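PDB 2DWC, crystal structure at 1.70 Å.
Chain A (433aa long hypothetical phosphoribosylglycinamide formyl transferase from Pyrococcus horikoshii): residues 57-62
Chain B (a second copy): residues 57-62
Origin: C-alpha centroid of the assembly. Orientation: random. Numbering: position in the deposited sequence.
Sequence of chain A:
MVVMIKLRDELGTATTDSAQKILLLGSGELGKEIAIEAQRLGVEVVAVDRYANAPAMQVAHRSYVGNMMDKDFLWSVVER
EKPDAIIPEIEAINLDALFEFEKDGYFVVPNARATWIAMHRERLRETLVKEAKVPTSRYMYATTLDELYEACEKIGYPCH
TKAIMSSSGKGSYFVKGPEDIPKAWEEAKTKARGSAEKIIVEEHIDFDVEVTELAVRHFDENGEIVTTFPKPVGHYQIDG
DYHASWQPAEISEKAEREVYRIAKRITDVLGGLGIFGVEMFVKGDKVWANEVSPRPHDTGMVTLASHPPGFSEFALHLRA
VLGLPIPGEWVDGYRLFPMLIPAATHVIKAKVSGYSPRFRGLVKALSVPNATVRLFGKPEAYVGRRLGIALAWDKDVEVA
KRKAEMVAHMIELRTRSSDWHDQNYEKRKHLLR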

# COMPACT_ATOMS: atom_id res chain seq x y z
N MET A 57 10.86 9.91 4.54
CA MET A 57 10.89 10.35 5.94
C MET A 57 9.49 10.50 6.52
O MET A 57 9.28 10.27 7.74
N GLN A 58 8.53 10.91 5.68
CA GLN A 58 7.17 11.11 6.16
C GLN A 58 6.54 9.83 6.65
O GLN A 58 5.74 9.82 7.61
N VAL A 59 6.89 8.72 5.99
CA VAL A 59 6.34 7.41 6.37
C VAL A 59 7.20 6.67 7.40
O VAL A 59 6.70 5.85 8.15
N ALA A 60 8.47 7.01 7.44
CA ALA A 60 9.40 6.35 8.38
C ALA A 60 9.18 6.63 9.86
O ALA A 60 8.56 7.64 10.26
N HIS A 61 9.75 5.77 10.69
CA HIS A 61 9.64 6.01 12.12
C HIS A 61 10.50 7.17 12.54
O HIS A 61 10.08 7.95 13.41
N ARG A 62 11.70 7.31 11.94
CA ARG A 62 12.61 8.41 12.35
C ARG A 62 13.42 8.79 11.13
O ARG A 62 13.56 7.99 10.18
N MET B 57 -0.14 5.49 14.17
CA MET B 57 0.78 6.52 14.62
C MET B 57 2.17 6.30 13.99
O MET B 57 2.88 7.26 13.72
N GLN B 58 2.54 5.04 13.74
CA GLN B 58 3.88 4.76 13.19
C GLN B 58 4.03 5.29 11.75
O GLN B 58 5.10 5.72 11.34
N VAL B 59 2.91 5.28 11.02
CA VAL B 59 2.90 5.73 9.62
C VAL B 59 2.51 7.22 9.49
O VAL B 59 2.89 7.87 8.53
N ALA B 60 1.84 7.74 10.50
CA ALA B 60 1.39 9.12 10.49
C ALA B 60 2.51 10.14 10.62
O ALA B 60 3.63 9.85 11.06
N HIS B 61 2.21 11.36 10.21
CA HIS B 61 3.17 12.45 10.37
C HIS B 61 3.33 12.84 11.86
O HIS B 61 4.43 13.15 12.31
N ARG B 62 2.23 12.84 12.62
CA ARG B 62 2.31 13.23 14.04
C ARG B 62 1.26 12.44 14.81
O ARG B 62 0.27 11.98 14.22

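The two copies of residues 57-62 meet with their 58-to-61 directions 149° apart, so that Val59 lies nearest its counterpart (CA to CA 5.0 Å) and Gln58 of each chain is paired with His61 of the other. This pairing gives two equivalent hydrogen bonds. NE2 of His61(A) donates to OE1 of Gln58(B), and NE2 of His61(B) to OE1 of Gln58(A), each over 2.8 Å and close to linear. Both histidines adopt the m rotamer with chi2 near 90°; CA-to-CB points sideways, yet the ring end comes nearer the partner stretch and presents its edge, so the acceptor lies near the ring plane. Gln58 answers with an extended m, t side chain and chi3 near 40°, which carries OE1 to the imidazole while NE2 is hydrogen-bonded elsewhere in the structure, as is histidine ND1.

Between these bonds the contact is largely backbone. Val59, t in both chains, points CA-to-CB sideways and its side chain makes no closer approach than Val59(A) CG2 to Val59(B) O, 4.8 Å, and Val59(B) CG2 to Val59(A) O, 4.8 Å; the Ala60 methyls point away. Carbonyl oxygens crowd the centre, with Gln58(A) O 3.6 Å from Val59(B) O. Water 1 lies among them, within hydrogen-bonding reach as a donor to Ala60(A) O (2.9 Å) and Ala60(B) O (2.7 Å). Met57 and Arg62 make no contact across the stretches.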

# COMPACT_ATOMS: atom_id res chain seq x y z
CB MET A 57 11.63 11.71 6.03
CG MET A 57 13.13 11.54 5.74
SD MET A 57 13.85 13.21 5.71
CE MET A 57 15.60 12.80 5.27
CB GLN A 58 6.32 11.75 5.03
CG GLN A 58 6.82 13.20 4.76
CD GLN A 58 6.00 13.87 3.71
OE1 GLN A 58 4.79 13.73 3.69
NE2 GLN A 58 6.65 14.67 2.86
CB VAL A 59 6.18 6.55 5.09
CG1 VAL A 59 5.95 5.11 5.45
CG2 VAL A 59 4.99 7.14 4.26
CB ALA A 60 10.84 6.72 8.02
CB HIS A 61 10.06 4.76 12.90
CG HIS A 61 9.11 3.62 12.71
ND1 HIS A 61 9.27 2.67 11.72
CD2 HIS A 61 8.00 3.27 13.41
CE1 HIS A 61 8.28 1.79 11.81
NE2 HIS A 61 7.50 2.13 12.83
CB ARG A 62 13.63 7.95 13.44
CG ARG A 62 13.20 7.80 14.89
CD ARG A 62 14.51 7.59 15.76
NE ARG A 62 15.26 6.35 15.43
CZ ARG A 62 14.66 5.17 15.46
NH1 ARG A 62 13.36 5.16 15.79
NH2 ARG A 62 15.29 4.04 15.18
CB MET B 57 0.94 6.48 16.16
CG MET B 57 -0.30 7.00 16.87
SD MET B 57 -0.04 6.80 18.64
CE MET B 57 -1.73 7.26 19.22
CB GLN B 58 4.16 3.24 13.23
CG GLN B 58 4.35 2.78 14.72
CD GLN B 58 4.60 1.30 14.81
OE1 GLN B 58 5.33 0.75 14.01
NE2 GLN B 58 3.99 0.65 15.80
CB VAL B 59 1.90 4.87 8.80
CG1 VAL B 59 1.58 5.55 7.45
CG2 VAL B 59 2.57 3.47 8.53
CB ALA B 60 0.39 9.32 11.64
CB HIS B 61 2.68 13.67 9.61
CG HIS B 61 2.71 13.49 8.13
ND1 HIS B 61 1.60 13.08 7.41
CD2 HIS B 61 3.72 13.63 7.22
CE1 HIS B 61 1.92 12.98 6.13
NE2 HIS B 61 3.20 13.30 5.99
CB ARG B 62 1.91 14.71 14.23
CG ARG B 62 2.94 15.82 14.18
CD ARG B 62 2.24 17.17 14.66
NE ARG B 62 1.08 17.64 13.86
CZ ARG B 62 1.11 17.78 12.54
NH1 ARG B 62 2.22 17.49 11.87
NH2 ARG B 62 0.05 18.21 11.87
O HOH W 1 5.74 8.38 10.15